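Local atomic coordinates of nucleosome assembly protein (Plasmodium falciparum, PDB entry 5X7V), a protein that probably acts as a histone chaperone of the nucleosome assembly protein family, binding histones in the nucleus of the malaria parasite. Residues L76-L81 with T94-E99; S90-F95 with V111-F116. All blocks are in the same frame, centred on the assembly; numbering follows the deposited sequence.

Interaction 1 of 2, residues L76-L81 with T94-E99; sequences LVKLDL and TFIFGE
Leu76 and Phe97 open an antiparallel pairing between 76-81 and 94-97, two strands running at 160° to each other with their axes 4.8 Å apart. From the far end, Asp80 and Thr94 exchange two backbone hydrogen bonds, and Ile96 N gives a nearly straight one to Lys78 O at 2.8 Å. The register then slips by one residue: Val77 N and Lys78 N both donate to Ile96 O, at 3.0 and 3.2 Å, which makes a classic beta bulge. Gripped by two donors, this carbonyl is met by Val77 nearly along the C=O axis and by Lys78 within its plane.

Leu76, Leu79, Phe95 and Phe97 share one face of the sheet. Leu76 reaches both rings: CD1 lies over a face of Phe97, 3.9 Å from the ring centroid, and also touches Phe95 CB, while CD2 comes 3.6 Å from Phe95 CD2. With CG anti to the backbone N (chi1 -173°), the branch point of Leu76 lies beside its carbonyl carbon, and CD1 and CD2 spread from there. Leu79 CG covers a face of Phe95, offset toward the rim. On the other face, Lys78 and Ile96 lie side by side with their CB atoms 3.8 Å apart. The lysine chain then leads away from 94-99, bent at chi2 and chi4, and NZ meets Asp80 OD1 from above the carboxylate plane in a salt bridge within 76-81.

The pair is a beta hairpin in the NAP-family domain, with 76-82 outermost in the sheet within this chain. Strand 109-116 pairs with the other side of 91-97; Trp52 of helix 51-56 packs on Leu76 and Leu79, and Phe161 meets Phe95 edge-to-face.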
ATOM      1  N   LEU A  76      28.793   1.799   1.401  1.00 56.34           N
ATOM      2  CA  LEU A  76      27.648   2.420   0.754  1.00 52.22           C
ATOM      3  C   LEU A  76      27.520   3.818   1.363  1.00 56.61           C
ATOM      4  O   LEU A  76      27.020   3.977   2.478  1.00 49.82           O
ATOM      5  CB  LEU A  76      26.369   1.583   0.946  1.00 51.62           C
ATOM      6  CG  LEU A  76      25.105   2.019   0.190  1.00 51.67           C
ATOM      7  CD1 LEU A  76      25.452   2.197  -1.248  1.00 52.91           C
ATOM      8  CD2 LEU A  76      23.946   1.030   0.296  1.00 49.82           C
ATOM      9  N   VAL A  77      28.010   4.824   0.640  1.00 56.88           N
ATOM     10  CA  VAL A  77      27.998   6.186   1.134  1.00 51.52           C
ATOM     11  C   VAL A  77      26.638   6.832   0.841  1.00 51.72           C
ATOM     12  O   VAL A  77      26.264   7.799   1.502  1.00 52.81           O
ATOM     13  CB  VAL A  77      29.137   7.062   0.505  1.00 51.21           C
ATOM     14  CG1 VAL A  77      30.494   6.489   0.766  1.00 50.28           C
ATOM     15  CG2 VAL A  77      28.949   7.227  -0.972  1.00 53.95           C
ATOM     16  N   LYS A  78      25.899   6.298  -0.132  1.00 49.82           N
ATOM     17  CA  LYS A  78      24.679   6.958  -0.613  1.00 51.61           C
ATOM     18  C   LYS A  78      23.672   6.011  -1.250  1.00 53.03           C
ATOM     19  O   LYS A  78      24.017   5.211  -2.134  1.00 51.50           O
ATOM     20  CB  LYS A  78      25.037   8.041  -1.633  1.00 51.85           C
ATOM     21  CG  LYS A  78      24.066   9.197  -1.712  1.00 51.44           C
ATOM     22  CD  LYS A  78      24.812  10.505  -1.941  1.00 52.03           C
ATOM     23  CE  LYS A  78      23.865  11.627  -2.256  1.00 52.13           C
ATOM     24  NZ  LYS A  78      22.898  11.158  -3.238  1.00 51.01           N
ATOM     25  N   LEU A  79      22.422   6.130  -0.817  1.00 49.82           N
ATOM     26  CA  LEU A  79      21.331   5.346  -1.377  1.00 52.87           C
ATOM     27  C   LEU A  79      20.221   6.307  -1.739  1.00 52.21           C
ATOM     28  O   LEU A  79      19.848   7.142  -0.917  1.00 55.51           O
ATOM     29  CB  LEU A  79      20.842   4.301  -0.373  1.00 52.48           C
ATOM     30  CG  LEU A  79      20.006   3.085  -0.773  1.00 51.27           C
ATOM     31  CD1 LEU A  79      19.957   2.159   0.423  1.00 49.82           C
ATOM     32  CD2 LEU A  79      18.606   3.481  -1.190  1.00 49.82           C
ATOM     33  N   ASP A  80      19.690   6.224  -2.951  1.00 52.20           N
ATOM     34  CA  ASP A  80      18.611   7.144  -3.294  1.00 52.05           C
ATOM     35  C   ASP A  80      17.484   6.534  -4.052  1.00 52.70           C
ATOM     36  O   ASP A  80      17.670   5.789  -4.999  1.00 53.69           O
ATOM     37  CB  ASP A  80      19.138   8.339  -4.070  1.00 51.99           C
ATOM     38  CG  ASP A  80      19.786   9.344  -3.154  1.00 58.05           C
ATOM     39  OD1 ASP A  80      20.944   9.085  -2.760  1.00 56.22           O
ATOM     40  OD2 ASP A  80      19.130  10.348  -2.769  1.00 58.38           O
ATOM     41  N   LEU A  81      16.292   6.875  -3.598  1.00 52.40           N
ATOM     42  CA  LEU A  81      15.079   6.498  -4.266  1.00 52.62           C
ATOM     43  C   LEU A  81      14.660   7.693  -5.089  1.00 52.22           C
ATOM     44  O   LEU A  81      14.607   8.809  -4.578  1.00 51.40           O
ATOM     45  CB  LEU A  81      14.015   6.106  -3.252  1.00 53.07           C
ATOM     46  CG  LEU A  81      12.680   5.664  -3.808  1.00 62.96           C
ATOM     47  CD1 LEU A  81      12.882   4.440  -4.657  1.00 74.53           C
ATOM     48  CD2 LEU A  81      11.806   5.354  -2.647  1.00 74.53           C
ATOM     49  N   THR A  94      19.516   3.955  -6.549  1.00 53.14           N
ATOM     50  CA  THR A  94      20.893   4.240  -6.906  1.00 53.34           C
ATOM     51  C   THR A  94      21.817   4.051  -5.694  1.00 52.76           C
ATOM     52  O   THR A  94      21.668   4.714  -4.673  1.00 49.82           O
ATOM     53  CB  THR A  94      21.005   5.686  -7.473  1.00 55.14           C
ATOM     54  OG1 THR A  94      20.173   5.815  -8.632  1.00 53.25           O
ATOM     55  CG2 THR A  94      22.437   6.052  -7.836  1.00 55.93           C
ATOM     56  N   PHE A  95      22.763   3.124  -5.819  1.00 52.11           N
ATOM     57  CA  PHE A  95      23.763   2.859  -4.775  1.00 53.30           C
ATOM     58  C   PHE A  95      25.091   3.513  -5.146  1.00 53.88           C
ATOM     59  O   PHE A  95      25.646   3.217  -6.192  1.00 51.90           O
ATOM     60  CB  PHE A  95      23.981   1.350  -4.579  1.00 53.59           C
ATOM     61  CG  PHE A  95      22.807   0.628  -3.967  1.00 52.73           C
ATOM     62  CD1 PHE A  95      21.519   0.832  -4.426  1.00 52.48           C
ATOM     63  CD2 PHE A  95      23.001  -0.297  -2.957  1.00 55.15           C
ATOM     64  CE1 PHE A  95      20.469   0.159  -3.870  1.00 52.10           C
ATOM     65  CE2 PHE A  95      21.935  -0.971  -2.399  1.00 52.06           C
ATOM     66  CZ  PHE A  95      20.674  -0.738  -2.855  1.00 51.57           C
ATOM     67  N   ILE A  96      25.594   4.412  -4.311  1.00 51.95           N
ATOM     68  CA  ILE A  96      26.892   5.005  -4.601  1.00 54.17           C
ATOM     69  C   ILE A  96      27.903   4.559  -3.549  1.00 53.27           C
ATOM     70  O   ILE A  96      27.690   4.754  -2.352  1.00 52.93           O
ATOM     71  CB  ILE A  96      26.846   6.558  -4.662  1.00 54.41           C
ATOM     72  CG1 ILE A  96      25.617   7.040  -5.441  1.00 51.59           C
ATOM     73  CG2 ILE A  96      28.092   7.087  -5.325  1.00 51.11           C
ATOM     74  CD1 ILE A  96      25.532   8.511  -5.580  1.00 49.82           C
ATOM     75  N   PHE A  97      28.996   3.944  -3.999  1.00 51.88           N
ATOM     76  CA  PHE A  97      29.986   3.401  -3.088  1.00 51.75           C
ATOM     77  C   PHE A  97      31.259   4.226  -3.036  1.00 49.82           C
ATOM     78  O   PHE A  97      31.764   4.642  -4.062  1.00 52.05           O
ATOM     79  CB  PHE A  97      30.332   1.977  -3.484  1.00 49.82           C
ATOM     80  CG  PHE A  97      29.241   0.988  -3.208  1.00 53.85           C
ATOM     81  CD1 PHE A  97      28.275   0.716  -4.160  1.00 54.14           C
ATOM     82  CD2 PHE A  97      29.186   0.318  -1.994  1.00 49.82           C
ATOM     83  CE1 PHE A  97      27.268  -0.210  -3.901  1.00 52.83           C
ATOM     84  CE2 PHE A  97      28.186  -0.600  -1.736  1.00 51.72           C
ATOM     85  CZ  PHE A  97      27.226  -0.868  -2.686  1.00 52.09           C
ATOM     86  N   GLY A  98      31.765   4.465  -1.828  1.00 52.46           N
ATOM     87  CA  GLY A  98      33.056   5.093  -1.638  1.00 49.82           C
ATOM     88  C   GLY A  98      34.176   4.323  -2.314  1.00 51.06           C
ATOM     89  O   GLY A  98      34.032   3.148  -2.661  1.00 49.82           O
ATOM     90  N   GLU A  99      35.301   5.005  -2.486  1.00 51.67           N
ATOM     91  CA  GLU A  99      36.479   4.506  -3.184  1.00 49.82           C
ATOM     92  C   GLU A  99      36.948   3.129  -2.726  1.00 52.52           C
ATOM     93  O   GLU A  99      37.395   2.311  -3.538  1.00 52.72           O
ATOM     94  CB  GLU A  99      37.610   5.520  -2.992  1.00 54.02           C
ATOM     95  CG  GLU A  99      38.760   5.442  -3.972  1.00 59.39           C
ATOM     96  CD  GLU A  99      38.388   5.980  -5.352  1.00 67.60           C
ATOM     97  OE1 GLU A  99      37.315   6.628  -5.458  1.00 68.24           O
ATOM     98  OE2 GLU A  99      39.158   5.739  -6.326  1.00 59.54           O
TER

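Interaction 2 of 2, residues S90-F95 with V111-F116; sequences SYKITF and VKHVTF
Tyr91 and Val114 form a hydrogen-bonded antiparallel pair, their side chains side by side and pointing the same way. The tyrosine CG sits between its own backbone N and carbonyl carbon (chi1 67°), and the ring that follows turns one face to Val114, whose CB lies 4.1 Å above its plane, offset toward the rim. Phe116 joins from farther along the strand: its CE2 meets Tyr91 CE1 at 4.0 Å, rim atom to rim atom, each near the other ring's plane. This is an edge contact, not a stack.

On the opposite face of the sheet Lys92 and His113 are a non-hydrogen-bonded pair, with CA atoms 4.1 Å apart. Both put CG anti to the backbone N, and Lys92 CG rests 3.6 Å from His113 CB. Further bends in the lysine chain carry NZ beside the imidazole, obliquely to it, without a hydrogen bond; His113 ND1 is instead bonded to Glu125 OE2. Next along this face, Val111 CG1 packs against Thr94, 3.6 Å from its OG1. At the other end of the pairing, Ser90 OG touches Thr115 CG2 while hydrogen-bonding to Asp86.

Four backbone hydrogen bonds, two for Tyr91 with Val114 and two for Ile93 with Lys112, join 90-95 to 111-116, and the ladder goes on at Phe95 with Leu110. Lys112 extends fully and leads away from 90-95, its NZ bonded to the carbonyl oxygens of Trp160 and Thr162 with a cation-pi contact to Trp160. The chemistry is thus divided: backbone bonds and apolar or edge contacts join the two strands, whereas Ser90 OG, Lys112 NZ and His113 ND1 bond to neighbouring parts of the fold.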
ATOM      1  N   SER A  90       6.450   3.594 -10.778  1.00 55.19           N
ATOM      2  CA  SER A  90       7.789   3.412 -11.314  1.00 62.98           C
ATOM      3  C   SER A  90       8.826   4.032 -10.388  1.00 66.57           C
ATOM      4  O   SER A  90       8.525   5.029  -9.725  1.00 71.50           O
ATOM      5  CB  SER A  90       7.904   4.020 -12.715  1.00 66.43           C
ATOM      6  OG  SER A  90       7.228   3.249 -13.682  1.00 59.67           O
ATOM      7  N   TYR A  91      10.032   3.449 -10.348  1.00 61.21           N
ATOM      8  CA  TYR A  91      11.133   3.992  -9.542  1.00 55.50           C
ATOM      9  C   TYR A  91      12.547   3.537  -9.939  1.00 55.30           C
ATOM     10  O   TYR A  91      12.744   2.534 -10.632  1.00 53.23           O
ATOM     11  CB  TYR A  91      10.920   3.642  -8.089  1.00 53.56           C
ATOM     12  CG  TYR A  91      11.029   2.161  -7.797  1.00 63.23           C
ATOM     13  CD1 TYR A  91       9.976   1.298  -8.060  1.00 63.56           C
ATOM     14  CD2 TYR A  91      12.177   1.631  -7.223  1.00 55.65           C
ATOM     15  CE1 TYR A  91      10.068  -0.051  -7.770  1.00 54.68           C
ATOM     16  CE2 TYR A  91      12.275   0.284  -6.930  1.00 57.21           C
ATOM     17  CZ  TYR A  91      11.215  -0.552  -7.206  1.00 58.62           C
ATOM     18  OH  TYR A  91      11.319  -1.894  -6.911  1.00 59.42           O
ATOM     19  N   LYS A  92      13.525   4.287  -9.443  1.00 57.60           N
ATOM     20  CA  LYS A  92      14.932   4.074  -9.741  1.00 53.98           C
ATOM     21  C   LYS A  92      15.756   4.179  -8.446  1.00 55.55           C
ATOM     22  O   LYS A  92      15.774   5.225  -7.789  1.00 54.00           O
ATOM     23  CB  LYS A  92      15.404   5.100 -10.768  1.00 52.80           C
ATOM     24  CG  LYS A  92      16.681   4.741 -11.474  1.00 52.93           C
ATOM     25  CD  LYS A  92      17.564   5.956 -11.677  1.00 55.73           C
ATOM     26  CE  LYS A  92      16.904   7.013 -12.539  1.00 66.31           C
ATOM     27  NZ  LYS A  92      16.979   6.670 -14.016  1.00 78.75           N
ATOM     28  N   ILE A  93      16.434   3.103  -8.064  1.00 54.18           N
ATOM     29  CA  ILE A  93      17.256   3.148  -6.863  1.00 49.82           C
ATOM     30  C   ILE A  93      18.738   3.121  -7.233  1.00 53.55           C
ATOM     31  O   ILE A  93      19.157   2.370  -8.110  1.00 53.06           O
ATOM     32  CB  ILE A  93      16.930   2.001  -5.914  1.00 54.16           C
ATOM     33  CG1 ILE A  93      15.495   2.109  -5.414  1.00 53.53           C
ATOM     34  CG2 ILE A  93      17.829   2.028  -4.729  1.00 55.48           C
ATOM     35  CD1 ILE A  93      15.089   0.945  -4.557  1.00 49.82           C
ATOM     36  N   THR A  94      19.516   3.955  -6.549  1.00 53.14           N
ATOM     37  CA  THR A  94      20.893   4.240  -6.906  1.00 53.34           C
ATOM     38  C   THR A  94      21.817   4.051  -5.694  1.00 52.76           C
ATOM     39  O   THR A  94      21.668   4.714  -4.673  1.00 49.82           O
ATOM     40  CB  THR A  94      21.005   5.686  -7.473  1.00 55.14           C
ATOM     41  OG1 THR A  94      20.173   5.815  -8.632  1.00 53.25           O
ATOM     42  CG2 THR A  94      22.437   6.052  -7.836  1.00 55.93           C
ATOM     43  N   PHE A  95      22.763   3.124  -5.819  1.00 52.11           N
ATOM     44  CA  PHE A  95      23.763   2.859  -4.775  1.00 53.30           C
ATOM     45  C   PHE A  95      25.091   3.513  -5.146  1.00 53.88           C
ATOM     46  O   PHE A  95      25.646   3.217  -6.192  1.00 51.90           O
ATOM     47  CB  PHE A  95      23.981   1.350  -4.579  1.00 53.59           C
ATOM     48  CG  PHE A  95      22.807   0.628  -3.967  1.00 52.73           C
ATOM     49  CD1 PHE A  95      21.519   0.832  -4.426  1.00 52.48           C
ATOM     50  CD2 PHE A  95      23.001  -0.297  -2.957  1.00 55.15           C
ATOM     51  CE1 PHE A  95      20.469   0.159  -3.870  1.00 52.10           C
ATOM     52  CE2 PHE A  95      21.935  -0.971  -2.399  1.00 52.06           C
ATOM     53  CZ  PHE A  95      20.674  -0.738  -2.855  1.00 51.57           C
ATOM     54  N   VAL A 111      22.924   1.225 -10.454  1.00 53.97           N
ATOM     55  CA  VAL A 111      21.543   1.674 -10.609  1.00 57.00           C
ATOM     56  C   VAL A 111      20.628   0.525 -10.997  1.00 53.97           C
ATOM     57  O   VAL A 111      21.026  -0.415 -11.667  1.00 53.97           O
ATOM     58  CB  VAL A 111      21.395   2.812 -11.663  1.00 53.97           C
ATOM     59  CG1 VAL A 111      22.092   4.077 -11.199  1.00 67.54           C
ATOM     60  CG2 VAL A 111      21.942   2.367 -13.005  1.00 68.68           C
ATOM     61  N   LYS A 112      19.395   0.590 -10.535  1.00 58.07           N
ATOM     62  CA  LYS A 112      18.361  -0.281 -11.063  1.00 54.78           C
ATOM     63  C   LYS A 112      17.074   0.513 -11.224  1.00 53.26           C
ATOM     64  O   LYS A 112      16.532   1.042 -10.258  1.00 57.77           O
ATOM     65  CB  LYS A 112      18.144  -1.489 -10.169  1.00 52.96           C
ATOM     66  CG  LYS A 112      17.260  -2.524 -10.792  1.00 51.61           C
ATOM     67  CD  LYS A 112      17.135  -3.710  -9.873  1.00 51.74           C
ATOM     68  CE  LYS A 112      16.325  -4.793 -10.543  1.00 54.35           C
ATOM     69  NZ  LYS A 112      16.369  -6.073  -9.812  1.00 53.33           N
ATOM     70  N   HIS A 113      16.618   0.602 -12.465  1.00 52.61           N
ATOM     71  CA  HIS A 113      15.454   1.378 -12.843  1.00 55.56           C
ATOM     72  C   HIS A 113      14.352   0.388 -13.230  1.00 53.35           C
ATOM     73  O   HIS A 113      14.559  -0.502 -14.046  1.00 52.87           O
ATOM     74  CB  HIS A 113      15.832   2.344 -13.977  1.00 54.39           C
ATOM     75  CG  HIS A 113      14.703   3.173 -14.496  1.00 55.07           C
ATOM     76  ND1 HIS A 113      14.879   4.151 -15.453  1.00 58.51           N
ATOM     77  CD2 HIS A 113      13.380   3.161 -14.210  1.00 63.61           C
ATOM     78  CE1 HIS A 113      13.713   4.709 -15.728  1.00 58.84           C
ATOM     79  NE2 HIS A 113      12.786   4.122 -14.988  1.00 58.44           N
ATOM     80  N   VAL A 114      13.183   0.552 -12.623  1.00 54.26           N
ATOM     81  CA  VAL A 114      12.098  -0.422 -12.714  1.00 57.00           C
ATOM     82  C   VAL A 114      10.762   0.172 -13.171  1.00 55.85           C
ATOM     83  O   VAL A 114      10.386   1.259 -12.719  1.00 60.43           O
ATOM     84  CB  VAL A 114      11.897  -1.091 -11.337  1.00 62.81           C
ATOM     85  CG1 VAL A 114      10.705  -2.010 -11.347  1.00 54.62           C
ATOM     86  CG2 VAL A 114      13.168  -1.811 -10.921  1.00 55.75           C
ATOM     87  N   THR A 115      10.039  -0.531 -14.044  1.00 53.97           N
ATOM     88  CA  THR A 115       8.653  -0.150 -14.308  1.00 57.77           C
ATOM     89  C   THR A 115       7.717  -1.303 -14.046  1.00 54.24           C
ATOM     90  O   THR A 115       8.150  -2.381 -13.666  1.00 54.68           O
ATOM     91  CB  THR A 115       8.419   0.326 -15.757  1.00 62.76           C
ATOM     92  OG1 THR A 115       8.691  -0.744 -16.666  1.00 67.54           O
ATOM     93  CG2 THR A 115       9.311   1.515 -16.075  1.00 67.54           C
ATOM     94  N   PHE A 116       6.426  -1.041 -14.244  1.00 62.17           N
ATOM     95  CA  PHE A 116       5.352  -2.045 -14.182  1.00 62.77           C
ATOM     96  C   PHE A 116       4.390  -1.863 -15.366  1.00 70.30           C
ATOM     97  O   PHE A 116       4.165  -0.727 -15.829  1.00 72.70           O
ATOM     98  CB  PHE A 116       4.575  -1.956 -12.855  1.00 58.63           C
ATOM     99  CG  PHE A 116       5.435  -2.121 -11.640  1.00 58.67           C
ATOM    100  CD1 PHE A 116       5.576  -3.358 -11.039  1.00 61.36           C
ATOM    101  CD2 PHE A 116       6.125  -1.045 -11.104  1.00 56.88           C
ATOM    102  CE1 PHE A 116       6.391  -3.514  -9.913  1.00 63.73           C
ATOM    103  CE2 PHE A 116       6.947  -1.205  -9.988  1.00 54.45           C
ATOM    104  CZ  PHE A 116       7.074  -2.429  -9.391  1.00 56.64           C
TER

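Following the chain from the long N-terminal helix 2-45, strand 76-82 comes first, and interaction 1 closes the loop that brings 91-97 back beside it. The same strand then enters interaction 2, which closes the next loop when 109-116 returns. The two hairpins follow in succession and share strand 91-97; the two contacts themselves have Thr94 and Phe95 in common, and neither loop encloses the other. Leu79 and Leu81 pack on Ile93, and Leu81 also on Tyr91, carrying the apolar layer from one contact to the other. Together they build the first three strands of the antiparallel sheet, with 121-126 beyond; helices 51-56 and 172-180 supply side chains around it.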